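Local structure of probable arylamine n-acetyl transferase (Mycobacterium abscessus, 4GUZ) at residues L144-V149 / L159-V164; L173-G178 / L186-F191; W155-R160 / Q223-D228; I46-L51 / Y80-L85. The protein probably transfers the acetyl group of acetyl-coenzyme A to arylamine substrates. All blocks are in the same frame, centred on the assembly; numbering follows the deposited sequence.

Contact 1: residues L144-V149 / L159-V164; sequences LVDEAV and LRRGEV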
loop_
_atom_site.group_PDB
_atom_site.type_symbol
_atom_site.label_atom_id
_atom_site.label_comp_id
_atom_site.label_asym_id
_atom_site.label_seq_id
_atom_site.Cartn_x
_atom_site.Cartn_y
_atom_site.Cartn_z
ATOM N N LEU A 144 10.852 -12.147 7.984
ATOM C CA LEU A 144 11.380 -11.238 8.985
ATOM C C LEU A 144 12.608 -11.859 9.608
ATOM O O LEU A 144 12.528 -12.840 10.349
ATOM C CB LEU A 144 10.319 -10.871 10.027
ATOM C CG LEU A 144 10.587 -9.646 10.884
ATOM C CD1 LEU A 144 10.362 -8.344 10.099
ATOM C CD2 LEU A 144 9.682 -9.660 12.089
ATOM N N VAL A 145 13.752 -11.336 9.210
ATOM C CA VAL A 145 15.086 -11.742 9.663
ATOM C C VAL A 145 15.793 -10.471 10.093
ATOM O O VAL A 145 15.323 -9.378 9.757
ATOM C CB VAL A 145 15.889 -12.542 8.584
ATOM C CG1 VAL A 145 15.286 -13.922 8.349
ATOM C CG2 VAL A 145 16.027 -11.771 7.275
ATOM N N ASP A 146 16.919 -10.589 10.805
ATOM C CA ASP A 146 17.651 -9.396 11.258
ATOM C C ASP A 146 18.371 -8.644 10.134
ATOM O O ASP A 146 18.680 -7.455 10.296
ATOM C CB ASP A 146 18.656 -9.753 12.345
ATOM C CG ASP A 146 18.047 -10.108 13.687
ATOM O OD1 ASP A 146 16.820 -10.379 13.739
ATOM O OD2 ASP A 146 18.784 -10.073 14.693
ATOM N N GLU A 147 18.673 -9.314 9.017
ATOM C CA GLU A 147 19.298 -8.640 7.892
ATOM C C GLU A 147 19.217 -9.496 6.642
ATOM O O GLU A 147 19.550 -10.675 6.697
ATOM C CB GLU A 147 20.764 -8.273 8.217
ATOM C CG GLU A 147 21.322 -7.187 7.323
ATOM C CD GLU A 147 21.956 -7.635 6.028
ATOM O OE1 GLU A 147 22.006 -8.862 5.762
ATOM O OE2 GLU A 147 22.407 -6.746 5.272
ATOM N N ALA A 148 18.777 -8.906 5.512
ATOM C CA ALA A 148 18.717 -9.625 4.230
ATOM C C ALA A 148 18.560 -8.708 3.058
ATOM O O ALA A 148 17.933 -7.648 3.170
ATOM C CB ALA A 148 17.559 -10.620 4.211
ATOM N N VAL A 149 19.109 -9.150 1.918
ATOM C CA VAL A 149 18.944 -8.557 0.593
ATOM C C VAL A 149 17.954 -9.486 -0.113
ATOM O O VAL A 149 18.161 -10.711 -0.118
ATOM C CB VAL A 149 20.265 -8.330 -0.182
ATOM C CG1 VAL A 149 21.087 -9.610 -0.266
ATOM C CG2 VAL A 149 19.990 -7.800 -1.577
ATOM N N LEU A 159 16.404 -5.544 4.096
ATOM C CA LEU A 159 15.756 -5.535 5.400
ATOM C C LEU A 159 16.860 -5.536 6.438
ATOM O O LEU A 159 17.786 -6.317 6.317
ATOM C CB LEU A 159 14.854 -6.775 5.515
ATOM C CG LEU A 159 13.949 -6.902 6.736
ATOM C CD1 LEU A 159 12.878 -5.827 6.766
ATOM C CD2 LEU A 159 13.279 -8.270 6.755
ATOM N N ARG A 160 16.801 -4.635 7.420
ATOM C CA ARG A 160 17.827 -4.570 8.455
ATOM C C ARG A 160 17.256 -4.096 9.773
ATOM O O ARG A 160 16.718 -2.987 9.854
ATOM C CB ARG A 160 18.973 -3.641 8.035
ATOM C CG ARG A 160 20.184 -3.785 8.924
ATOM C CD ARG A 160 21.370 -3.052 8.357
ATOM N NE ARG A 160 22.534 -3.241 9.220
ATOM C CZ ARG A 160 23.536 -2.376 9.326
ATOM N NH1 ARG A 160 23.526 -1.251 8.621
ATOM N NH2 ARG A 160 24.551 -2.624 10.143
ATOM N N ARG A 161 17.449 -4.920 10.805
ATOM C CA ARG A 161 17.053 -4.696 12.197
ATOM C C ARG A 161 18.080 -3.805 12.876
ATOM O O ARG A 161 19.282 -3.947 12.631
ATOM C CB ARG A 161 16.950 -6.043 12.953
ATOM C CG ARG A 161 16.297 -5.944 14.333
ATOM C CD ARG A 161 16.233 -7.297 15.010
ATOM N NE ARG A 161 15.447 -7.262 16.243
ATOM C CZ ARG A 161 14.988 -8.353 16.849
ATOM N NH1 ARG A 161 15.193 -9.552 16.316
ATOM N NH2 ARG A 161 14.283 -8.252 17.964
ATOM N N GLY A 162 17.600 -2.927 13.738
ATOM C CA GLY A 162 18.451 -2.041 14.521
ATOM C C GLY A 162 17.677 -1.072 15.384
ATOM O O GLY A 162 16.456 -1.167 15.514
ATOM N N GLU A 163 18.387 -0.091 15.917
ATOM C CA GLU A 163 17.803 0.980 16.721
ATOM C C GLU A 163 17.330 2.028 15.744
ATOM O O GLU A 163 17.972 3.055 15.552
ATOM C CB GLU A 163 18.841 1.511 17.724
ATOM C CG GLU A 163 18.223 2.457 18.748
ATOM C CD GLU A 163 19.154 2.930 19.847
ATOM O OE1 GLU A 163 20.355 2.583 19.805
ATOM O OE2 GLU A 163 18.671 3.615 20.776
ATOM N N VAL A 164 16.205 1.745 15.090
ATOM C CA VAL A 164 15.659 2.555 14.002
ATOM C C VAL A 164 15.361 3.986 14.448
ATOM O O VAL A 164 15.600 4.928 13.695
ATOM C CB VAL A 164 14.434 1.876 13.338
ATOM C CG1 VAL A 164 14.868 0.605 12.618
ATOM C CG2 VAL A 164 13.324 1.559 14.348
#
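R161 sends CG anti to its backbone N (chi1 -169°) and D146 turns CG beside its own N (chi1 -71°), which brings guanidinium and carboxylate together across the mouth of a beta hairpin of strands 147-152 and 155-162. The salt bridge runs from R161 NH1 to D146 OD1 at 3.2 Å; OD1 lies in the guanidinium plane, while NH1 reaches it on the syn side, out of the carboxylate plane. The two flat groups are turned 79° apart, and a single N-H carries the bond. R161 NH2 is bridged to D169 OD2, its stronger partner, so D146 holds one arm of the guanidinium. Beside the salt bridge the backbones pair antiparallel: R161 N donates to D146 O (2.9 Å), and A148 and L159 form a hydrogen-bonded pair through A148 N to L159 O (2.9 Å) and L159 N to A148 O (2.8 Å). Between these bonds E147 and R160 make a non-hydrogen-bonded pair, where E147 CG meets R160 CG at 3.9 Å; the carboxylate of E147 bends off to R158. On the other face L159 is buried, near W171 and F191. Its CD2 lies 3.8 Å from V145 O, whose hydrogen-bond donor is W171 NE1, and 4.4 Å from L144 CD1.

Contact 2: residues L173-G178 / L186-F191; sequences LSEAAG and LSRHTF
L173 O is gripped by two consecutive backbone amides of the facing strand: R188 N donates in the carbonyl plane at 2.8 Å, and H189 N adds a weak bond at 3.4 Å. R188 and H189 therefore both sit opposite one residue, the definition of a classic beta bulge, and the register shifts by one between L173 and S174. The bond from L173 N to H189 O completes the bulge; S174 and S187 then form a non-hydrogen-bonded pair, and E175 and L186 a hydrogen-bonded one. At the bulge the CB of R188 points toward the partner strand, and its guanidinium meets E175. R188 NE meets E175 OE1 at 2.7 Å, nearly straight at 170°, within the guanidinium plane and on the anti lone pair of the oxygen; NH2 adds only a weak bond to the same OE1. In E175, chi1 59° places CG between the backbone N and the carbonyl carbon, and the chain beyond is extended up to the carboxylate. The two side chains cross at about a right angle. R188 also lies against Y157 and F134. H189 and L173 run side by side in the same direction: L173 CB is 3.6 Å from H189 CE1, and L173 CD2 is 3.6 Å from H189 NE2. That NE2 is hydrogen-bonded to D131, and the imidazole meets the ring of H116. C79, H116 and D131 have the geometry of a Cys-His-Asp triad, consistent with the catalytic triad of arylamine N-acetyltransferases, so this bulged hairpin supplies a second-shell histidine beside the probable active site.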
loop_
_atom_site.group_PDB
_atom_site.type_symbol
_atom_site.label_atom_id
_atom_site.label_comp_id
_atom_site.label_asym_id
_atom_site.label_seq_id
_atom_site.Cartn_x
_atom_site.Cartn_y
_atom_site.Cartn_z
ATOM N N LEU A 173 13.146 -1.134 6.007
ATOM C CA LEU A 173 13.011 -1.725 4.687
ATOM C C LEU A 173 13.528 -0.687 3.711
ATOM O O LEU A 173 13.043 0.449 3.740
ATOM C CB LEU A 173 11.579 -2.154 4.343
ATOM C CG LEU A 173 11.427 -2.811 2.976
ATOM C CD1 LEU A 173 11.887 -4.282 3.022
ATOM C CD2 LEU A 173 9.983 -2.734 2.480
ATOM N N SER A 174 14.538 -1.046 2.892
ATOM C CA SER A 174 15.136 -0.119 1.912
ATOM C C SER A 174 14.922 -0.619 0.495
ATOM O O SER A 174 14.772 -1.828 0.274
ATOM C CB SER A 174 16.640 0.057 2.148
ATOM O OG SER A 174 16.950 0.555 3.443
ATOM N N GLU A 175 14.954 0.297 -0.475
ATOM C CA GLU A 175 14.836 -0.116 -1.885
ATOM C C GLU A 175 16.178 0.134 -2.517
ATOM O O GLU A 175 16.897 1.029 -2.068
ATOM C CB GLU A 175 13.692 0.608 -2.626
ATOM C CG GLU A 175 13.818 2.132 -2.640
ATOM C CD GLU A 175 12.729 2.880 -3.388
ATOM O OE1 GLU A 175 11.551 2.787 -2.973
ATOM O OE2 GLU A 175 13.061 3.607 -4.353
ATOM N N ALA A 176 16.554 -0.671 -3.529
ATOM C CA ALA A 176 17.820 -0.447 -4.216
ATOM C C ALA A 176 17.849 0.977 -4.806
ATOM O O ALA A 176 16.850 1.454 -5.351
ATOM C CB ALA A 176 18.040 -1.493 -5.291
ATOM N N ALA A 177 18.969 1.675 -4.583
ATOM C CA ALA A 177 19.210 3.065 -5.000
ATOM C C ALA A 177 19.055 3.235 -6.515
ATOM O O ALA A 177 19.388 2.326 -7.279
ATOM C CB ALA A 177 20.614 3.484 -4.576
ATOM N N GLY A 178 18.564 4.405 -6.922
ATOM C CA GLY A 178 18.372 4.761 -8.322
ATOM C C GLY A 178 17.473 3.799 -9.058
ATOM O O GLY A 178 17.769 3.437 -10.198
ATOM N N LEU A 186 18.152 2.996 -0.513
ATOM C CA LEU A 186 17.338 4.143 -0.103
ATOM C C LEU A 186 16.337 3.657 0.944
ATOM O O LEU A 186 15.479 2.838 0.603
ATOM C CB LEU A 186 16.600 4.791 -1.299
ATOM C CG LEU A 186 15.657 5.975 -0.943
ATOM C CD1 LEU A 186 16.458 7.217 -0.457
ATOM C CD2 LEU A 186 14.747 6.340 -2.114
ATOM N N SER A 187 16.410 4.161 2.199
ATOM C CA SER A 187 15.417 3.740 3.205
ATOM C C SER A 187 14.008 4.091 2.744
ATOM O O SER A 187 13.786 5.208 2.268
ATOM C CB SER A 187 15.687 4.369 4.569
ATOM O OG SER A 187 15.463 5.772 4.557
ATOM N N ARG A 188 13.065 3.135 2.852
ATOM C CA ARG A 188 11.655 3.388 2.533
ATOM C C ARG A 188 10.937 3.751 3.812
ATOM O O ARG A 188 10.470 4.862 3.976
ATOM C CB ARG A 188 10.978 2.170 1.892
ATOM C CG ARG A 188 10.954 2.189 0.409
ATOM C CD ARG A 188 10.032 1.101 -0.074
ATOM N NE ARG A 188 10.091 1.035 -1.527
ATOM C CZ ARG A 188 9.382 0.205 -2.268
ATOM N NH1 ARG A 188 8.563 -0.672 -1.698
ATOM N NH2 ARG A 188 9.503 0.222 -3.590
ATOM N N HIS A 189 10.856 2.789 4.728
ATOM C CA HIS A 189 10.215 2.982 6.021
ATOM C C HIS A 189 10.948 2.219 7.114
ATOM O O HIS A 189 11.757 1.327 6.830
ATOM C CB HIS A 189 8.731 2.534 5.957
ATOM C CG HIS A 189 8.479 1.127 5.484
ATOM N ND1 HIS A 189 8.815 0.033 6.257
ATOM C CD2 HIS A 189 7.805 0.699 4.386
ATOM C CE1 HIS A 189 8.431 -1.024 5.568
ATOM N NE2 HIS A 189 7.781 -0.670 4.447
ATOM N N THR A 190 10.669 2.587 8.361
ATOM C CA THR A 190 11.125 1.858 9.546
ATOM C C THR A 190 9.867 1.336 10.211
ATOM O O THR A 190 8.825 1.972 10.102
ATOM C CB THR A 190 11.974 2.697 10.520
ATOM O OG1 THR A 190 11.178 3.748 11.089
ATOM C CG2 THR A 190 13.265 3.235 9.890
ATOM N N PHE A 191 9.930 0.197 10.870
ATOM C CA PHE A 191 8.749 -0.312 11.577
ATOM C C PHE A 191 9.176 -1.046 12.833
ATOM O O PHE A 191 10.314 -1.464 12.954
ATOM C CB PHE A 191 7.861 -1.216 10.690
ATOM C CG PHE A 191 8.537 -2.444 10.107
ATOM C CD1 PHE A 191 9.194 -2.380 8.890
ATOM C CD2 PHE A 191 8.479 -3.669 10.763
ATOM C CE1 PHE A 191 9.845 -3.504 8.367
ATOM C CE2 PHE A 191 9.117 -4.790 10.246
ATOM C CZ PHE A 191 9.778 -4.710 9.037
#

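Contact 3: residues W155-R160 / Q223-D228; sequences WTYRLR and QQISPD
The indole of W155 carries I225 on one face and the carbonyl of S226 at its edge. I225 CD1 stands 3.7 Å from the centroid of the five-membered ring, 19° off the normal, which is the geometry of a CH-pi contact; it is offset toward the rim and closest to W155 CE2, at 3.5 Å. I225 CG1 is 3.6 Å from W155 NE1. Its position anti to the backbone N (chi1 -166°) sets the branch against the indole, and the two side chains run past one another, heading opposite ways. At the edge, W155 NE1 donates to S226 O at 3.0 Å with an N-H...O angle of 172°. The oxygen lies in the ring plane and the donor sits close to the extension of the carbonyl bond, so this one straight bond satisfies the buried indole N-H and would limit the rotation of the ring beside I225. Y157, two residues further along the strand, makes a lighter contact, its OH 4.2 Å from I225 CD1. Around the pair, W155 also touches A230 and P243, while D228 OD1 accepts from S154, the residue just before W155. The strand axes approach no closer than 11.3 Å, so the backbones do not pair: W155 reaches across to the I225 side chain and the S226 backbone carbonyl. The arrangement is a junction between two separate antiparallel sheets of the arylamine N-acetyltransferase fold, made by the start of strand 155-162 and the last part of strand 221-226, around I225.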
loop_
_atom_site.group_PDB
_atom_site.type_symbol
_atom_site.label_atom_id
_atom_site.label_comp_id
_atom_site.label_asym_id
_atom_site.label_seq_id
_atom_site.Cartn_x
_atom_site.Cartn_y
_atom_site.Cartn_z
ATOM N N TRP A 155 12.884 -5.817 -8.861
ATOM C CA TRP A 155 13.092 -4.939 -7.717
ATOM C C TRP A 155 13.967 -5.632 -6.720
ATOM O O TRP A 155 14.012 -6.866 -6.695
ATOM C CB TRP A 155 11.749 -4.550 -7.070
ATOM C CG TRP A 155 10.768 -4.010 -8.068
ATOM C CD1 TRP A 155 9.804 -4.713 -8.733
ATOM C CD2 TRP A 155 10.776 -2.693 -8.637
ATOM N NE1 TRP A 155 9.188 -3.904 -9.662
ATOM C CE2 TRP A 155 9.755 -2.651 -9.611
ATOM C CE3 TRP A 155 11.480 -1.509 -8.343
ATOM C CZ2 TRP A 155 9.428 -1.477 -10.303
ATOM C CZ3 TRP A 155 11.179 -0.353 -9.059
ATOM C CH2 TRP A 155 10.169 -0.343 -10.027
ATOM N N THR A 156 14.671 -4.847 -5.897
ATOM C CA THR A 156 15.547 -5.381 -4.848
ATOM C C THR A 156 15.308 -4.594 -3.574
ATOM O O THR A 156 15.249 -3.358 -3.605
ATOM C CB THR A 156 17.027 -5.367 -5.273
ATOM O OG1 THR A 156 17.136 -5.802 -6.622
ATOM C CG2 THR A 156 17.896 -6.264 -4.396
ATOM N N TYR A 157 15.184 -5.317 -2.460
ATOM C CA TYR A 157 14.956 -4.724 -1.145
ATOM C C TYR A 157 16.025 -5.160 -0.167
ATOM O O TYR A 157 16.654 -6.216 -0.335
ATOM C CB TYR A 157 13.559 -5.125 -0.612
ATOM C CG TYR A 157 12.441 -4.632 -1.509
ATOM C CD1 TYR A 157 12.113 -3.279 -1.568
ATOM C CD2 TYR A 157 11.719 -5.514 -2.305
ATOM C CE1 TYR A 157 11.140 -2.811 -2.447
ATOM C CE2 TYR A 157 10.740 -5.057 -3.188
ATOM C CZ TYR A 157 10.463 -3.701 -3.262
ATOM O OH TYR A 157 9.488 -3.232 -4.115
ATOM N N ARG A 158 16.219 -4.352 0.867
ATOM C CA ARG A 158 17.113 -4.688 1.962
ATOM C C ARG A 158 16.345 -4.529 3.251
ATOM O O ARG A 158 15.678 -3.520 3.454
ATOM C CB ARG A 158 18.376 -3.840 1.995
ATOM C CG ARG A 158 19.396 -4.409 2.999
ATOM C CD ARG A 158 20.323 -3.373 3.551
ATOM N NE ARG A 158 21.393 -3.998 4.330
ATOM C CZ ARG A 158 22.453 -3.344 4.788
ATOM N NH1 ARG A 158 22.591 -2.043 4.555
ATOM N NH2 ARG A 158 23.384 -3.984 5.486
ATOM N N LEU A 159 16.404 -5.544 4.096
ATOM C CA LEU A 159 15.756 -5.535 5.400
ATOM C C LEU A 159 16.860 -5.536 6.438
ATOM O O LEU A 159 17.786 -6.317 6.317
ATOM C CB LEU A 159 14.854 -6.775 5.515
ATOM C CG LEU A 159 13.949 -6.902 6.736
ATOM C CD1 LEU A 159 12.878 -5.827 6.766
ATOM C CD2 LEU A 159 13.279 -8.270 6.755
ATOM N N ARG A 160 16.801 -4.635 7.420
ATOM C CA ARG A 160 17.827 -4.570 8.455
ATOM C C ARG A 160 17.256 -4.096 9.773
ATOM O O ARG A 160 16.718 -2.987 9.854
ATOM C CB ARG A 160 18.973 -3.641 8.035
ATOM C CG ARG A 160 20.184 -3.785 8.924
ATOM C CD ARG A 160 21.370 -3.052 8.357
ATOM N NE ARG A 160 22.534 -3.241 9.220
ATOM C CZ ARG A 160 23.536 -2.376 9.326
ATOM N NH1 ARG A 160 23.526 -1.251 8.621
ATOM N NH2 ARG A 160 24.551 -2.624 10.143
ATOM N N GLN A 223 -0.261 5.170 -7.869
ATOM C CA GLN A 223 0.874 4.270 -8.093
ATOM C C GLN A 223 0.448 2.947 -8.680
ATOM O O GLN A 223 -0.680 2.511 -8.468
ATOM C CB GLN A 223 1.623 4.026 -6.765
ATOM C CG GLN A 223 2.104 5.301 -6.027
ATOM C CD GLN A 223 2.911 4.921 -4.822
ATOM O OE1 GLN A 223 3.998 4.371 -4.946
ATOM N NE2 GLN A 223 2.375 5.154 -3.617
ATOM N N GLN A 224 1.371 2.297 -9.414
ATOM C CA GLN A 224 1.146 0.971 -9.987
ATOM C C GLN A 224 2.486 0.282 -10.121
ATOM O O GLN A 224 3.441 0.909 -10.559
ATOM C CB GLN A 224 0.410 1.061 -11.358
ATOM C CG GLN A 224 0.170 -0.305 -12.045
ATOM C CD GLN A 224 -0.272 -0.090 -13.476
ATOM O OE1 GLN A 224 -1.450 0.199 -13.767
ATOM N NE2 GLN A 224 0.680 -0.143 -14.394
ATOM N N ILE A 225 2.576 -1.004 -9.722
ATOM C CA ILE A 225 3.832 -1.746 -9.847
ATOM C C ILE A 225 3.554 -3.072 -10.572
ATOM O O ILE A 225 2.451 -3.626 -10.498
ATOM C CB ILE A 225 4.565 -1.919 -8.476
ATOM C CG1 ILE A 225 6.041 -2.380 -8.648
ATOM C CG2 ILE A 225 3.761 -2.785 -7.497
ATOM C CD1 ILE A 225 7.004 -2.239 -7.407
ATOM N N SER A 226 4.550 -3.508 -11.342
ATOM C CA SER A 226 4.568 -4.735 -12.117
ATOM C C SER A 226 5.886 -5.449 -11.816
ATOM O O SER A 226 6.795 -4.809 -11.274
ATOM C CB SER A 226 4.467 -4.399 -13.612
ATOM O OG SER A 226 3.271 -3.707 -13.934
ATOM N N PRO A 227 6.102 -6.717 -12.253
ATOM C CA PRO A 227 7.410 -7.354 -12.006
ATOM C C PRO A 227 8.607 -6.605 -12.635
ATOM O O PRO A 227 9.706 -6.640 -12.070
ATOM C CB PRO A 227 7.239 -8.742 -12.637
ATOM C CG PRO A 227 5.766 -9.007 -12.564
ATOM C CD PRO A 227 5.168 -7.660 -12.910
ATOM N N ASP A 228 8.409 -5.919 -13.773
ATOM C CA ASP A 228 9.529 -5.261 -14.439
ATOM C C ASP A 228 9.201 -3.813 -14.849
ATOM O O ASP A 228 9.808 -3.266 -15.785
ATOM C CB ASP A 228 9.974 -6.108 -15.664
ATOM C CG ASP A 228 11.322 -5.732 -16.270
ATOM O OD1 ASP A 228 12.273 -5.490 -15.503
ATOM O OD2 ASP A 228 11.411 -5.659 -17.522
#

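Contact 4: residues I46-L51 / Y80-L85; sequences IKWENL and YEHVAL
Segment 46-51 leaves a helix at I46, runs extended through a weakly bonded strand at W48 and E49, and reaches the N-cap of the next helix at N50; 80-85 is regular helix, with L85 N bonded to E81 O. The contact thus sets a connection between helices against helix 79-92 in the arylamine N-acetyltransferase fold; that helix begins with C79, the cysteine of a probable Cys-His-Asp triad. H82 is the main bridge: chi1 -80° sets its CG anti to the carbonyl carbon and beside the backbone N. H82 NE2 donates to K47 O at 2.9 Å in a bent bond (133°), the donor standing above the carbonyl plane. ND1 is paired with H42, so both imidazole nitrogens are engaged. I46 CG2 packs on H82 CE1 at 3.4 Å, and W48 CD1 comes within 3.5 Å of H82 NE2. The indole and imidazole planes are 28° apart but offset, with centroids 5.0 Å apart, so stacking is slight; W48 NE1 turns to G133 O. I46 CD1 also meets L85 CD2 at 4.0 Å, one turn further on the helix. Beyond W48, a water donates to E49 O at 2.9 Å and E81 OE1 at 2.7 Å.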
loop_
_atom_site.group_PDB
_atom_site.type_symbol
_atom_site.label_atom_id
_atom_site.label_comp_id
_atom_site.label_asym_id
_atom_site.label_seq_id
_atom_site.Cartn_x
_atom_site.Cartn_y
_atom_site.Cartn_z
ATOM N N ILE A 46 -5.147 -4.628 -7.043
ATOM C CA ILE A 46 -5.837 -3.576 -6.269
ATOM C C ILE A 46 -5.130 -2.270 -6.570
ATOM O O ILE A 46 -3.917 -2.179 -6.417
ATOM C CB ILE A 46 -5.908 -3.873 -4.747
ATOM C CG1 ILE A 46 -6.455 -5.309 -4.442
ATOM C CG2 ILE A 46 -6.694 -2.778 -4.013
ATOM C CD1 ILE A 46 -7.971 -5.545 -4.681
ATOM N N LYS A 47 -5.896 -1.262 -7.011
ATOM C CA LYS A 47 -5.328 0.001 -7.457
ATOM C C LYS A 47 -4.886 0.847 -6.290
ATOM O O LYS A 47 -5.383 0.663 -5.172
ATOM C CB LYS A 47 -6.310 0.726 -8.381
ATOM C CG LYS A 47 -6.416 0.078 -9.759
ATOM C CD LYS A 47 -7.740 0.389 -10.438
ATOM C CE LYS A 47 -7.899 -0.278 -11.788
ATOM N NZ LYS A 47 -7.891 -1.764 -11.712
ATOM N N TRP A 48 -3.919 1.746 -6.528
ATOM C CA TRP A 48 -3.364 2.577 -5.457
ATOM C C TRP A 48 -3.499 4.041 -5.807
ATOM O O TRP A 48 -2.982 4.483 -6.824
ATOM C CB TRP A 48 -1.899 2.216 -5.160
ATOM C CG TRP A 48 -1.439 2.653 -3.789
ATOM C CD1 TRP A 48 -1.286 1.859 -2.694
ATOM C CD2 TRP A 48 -1.161 4.001 -3.351
ATOM N NE1 TRP A 48 -0.846 2.604 -1.624
ATOM C CE2 TRP A 48 -0.823 3.933 -1.981
ATOM C CE3 TRP A 48 -1.158 5.261 -3.983
ATOM C CZ2 TRP A 48 -0.465 5.065 -1.241
ATOM C CZ3 TRP A 48 -0.845 6.388 -3.237
ATOM C CH2 TRP A 48 -0.482 6.283 -1.888
ATOM N N GLU A 49 -4.207 4.799 -4.960
ATOM C CA GLU A 49 -4.441 6.239 -5.145
ATOM C C GLU A 49 -4.983 6.864 -3.862
ATOM O O GLU A 49 -5.473 6.148 -2.991
ATOM C CB GLU A 49 -5.404 6.491 -6.322
ATOM C CG GLU A 49 -6.684 5.697 -6.190
ATOM C CD GLU A 49 -7.985 6.459 -6.318
ATOM O OE1 GLU A 49 -8.134 7.514 -5.663
ATOM O OE2 GLU A 49 -8.881 5.965 -7.037
ATOM N N ASN A 50 -4.933 8.199 -3.774
ATOM C CA ASN A 50 -5.375 8.984 -2.611
ATOM C C ASN A 50 -6.412 10.049 -3.005
ATOM O O ASN A 50 -6.530 11.054 -2.289
ATOM C CB ASN A 50 -4.139 9.705 -2.016
ATOM C CG ASN A 50 -3.626 10.834 -2.910
ATOM O OD1 ASN A 50 -3.805 10.831 -4.145
ATOM N ND2 ASN A 50 -3.069 11.874 -2.301
ATOM N N LEU A 51 -7.118 9.875 -4.154
ATOM C CA LEU A 51 -7.985 10.919 -4.696
ATOM C C LEU A 51 -9.153 11.301 -3.781
ATOM O O LEU A 51 -9.588 12.444 -3.852
ATOM C CB LEU A 51 -8.482 10.614 -6.124
ATOM C CG LEU A 51 -7.364 10.409 -7.186
ATOM C CD1 LEU A 51 -7.927 9.907 -8.531
ATOM C CD2 LEU A 51 -6.531 11.658 -7.373
ATOM N N TYR A 80 -4.220 2.312 4.192
ATOM C CA TYR A 80 -5.208 1.894 5.177
ATOM C C TYR A 80 -6.394 1.173 4.532
ATOM O O TYR A 80 -6.932 0.258 5.142
ATOM C CB TYR A 80 -5.613 3.079 6.074
ATOM C CG TYR A 80 -4.463 3.511 6.958
ATOM C CD1 TYR A 80 -3.758 2.583 7.719
ATOM C CD2 TYR A 80 -4.016 4.832 6.961
ATOM C CE1 TYR A 80 -2.630 2.949 8.451
ATOM C CE2 TYR A 80 -2.894 5.214 7.704
ATOM C CZ TYR A 80 -2.231 4.273 8.475
ATOM O OH TYR A 80 -1.144 4.618 9.228
ATOM N N GLU A 81 -6.723 1.487 3.275
ATOM C CA GLU A 81 -7.792 0.783 2.560
ATOM C C GLU A 81 -7.312 -0.611 2.161
ATOM O O GLU A 81 -8.037 -1.597 2.324
ATOM C CB GLU A 81 -8.208 1.573 1.326
ATOM C CG GLU A 81 -8.995 2.804 1.681
ATOM C CD GLU A 81 -9.112 3.745 0.506
ATOM O OE1 GLU A 81 -8.147 4.504 0.270
ATOM O OE2 GLU A 81 -10.155 3.712 -0.189
ATOM N N HIS A 82 -6.062 -0.683 1.651
ATOM C CA HIS A 82 -5.393 -1.930 1.276
ATOM C C HIS A 82 -5.248 -2.855 2.499
ATOM O O HIS A 82 -5.543 -4.047 2.397
ATOM C CB HIS A 82 -3.996 -1.619 0.688
ATOM C CG HIS A 82 -4.020 -1.193 -0.741
ATOM N ND1 HIS A 82 -3.750 -2.077 -1.754
ATOM C CD2 HIS A 82 -4.315 0.015 -1.280
ATOM C CE1 HIS A 82 -3.861 -1.383 -2.880
ATOM N NE2 HIS A 82 -4.200 -0.117 -2.642
ATOM N N VAL A 83 -4.768 -2.321 3.644
ATOM C CA VAL A 83 -4.576 -3.133 4.871
ATOM C C VAL A 83 -5.953 -3.612 5.415
ATOM O O VAL A 83 -6.058 -4.775 5.815
ATOM C CB VAL A 83 -3.711 -2.414 5.937
ATOM C CG1 VAL A 83 -3.869 -3.040 7.324
ATOM C CG2 VAL A 83 -2.247 -2.439 5.526
ATOM N N ALA A 84 -7.008 -2.767 5.360
ATOM C CA ALA A 84 -8.350 -3.192 5.807
ATOM C C ALA A 84 -8.798 -4.413 4.993
ATOM O O ALA A 84 -9.186 -5.423 5.572
ATOM C CB ALA A 84 -9.359 -2.049 5.660
ATOM N N LEU A 85 -8.645 -4.354 3.656
ATOM C CA LEU A 85 -9.035 -5.426 2.770
ATOM C C LEU A 85 -8.186 -6.660 2.961
ATOM O O LEU A 85 -8.729 -7.756 3.059
ATOM C CB LEU A 85 -8.961 -4.956 1.307
ATOM C CG LEU A 85 -9.863 -5.661 0.302
ATOM C CD1 LEU A 85 -11.343 -5.448 0.639
ATOM C CD2 LEU A 85 -9.628 -5.094 -1.090
HETATM O O HOH W 1 -7.484 6.813 -1.026
#

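In the fold
Along the chain contact 4 comes first, then contact 1; contact 3 starts on the strand where contact 1 ends, and its two segments enclose contact 2 in sequence. Contacts 1 and 2 lie in two hairpins of one antiparallel sheet, their centres about 11 Å apart; adjacent strands 155-162 and 170-176 join them, and L144 and L159 pack on F191. Contact 3 shares L159 and R160 with contact 1 and spans from this sheet to the second one, where W48 of contact 4 pairs with Q223 through the backbone. Contact 4 lies about 26 Å from contact 1, centre to centre. H189 of contact 2 touches the probable catalytic triad; Y157 of contact 3 and W48 of contact 4 lie near it without touching.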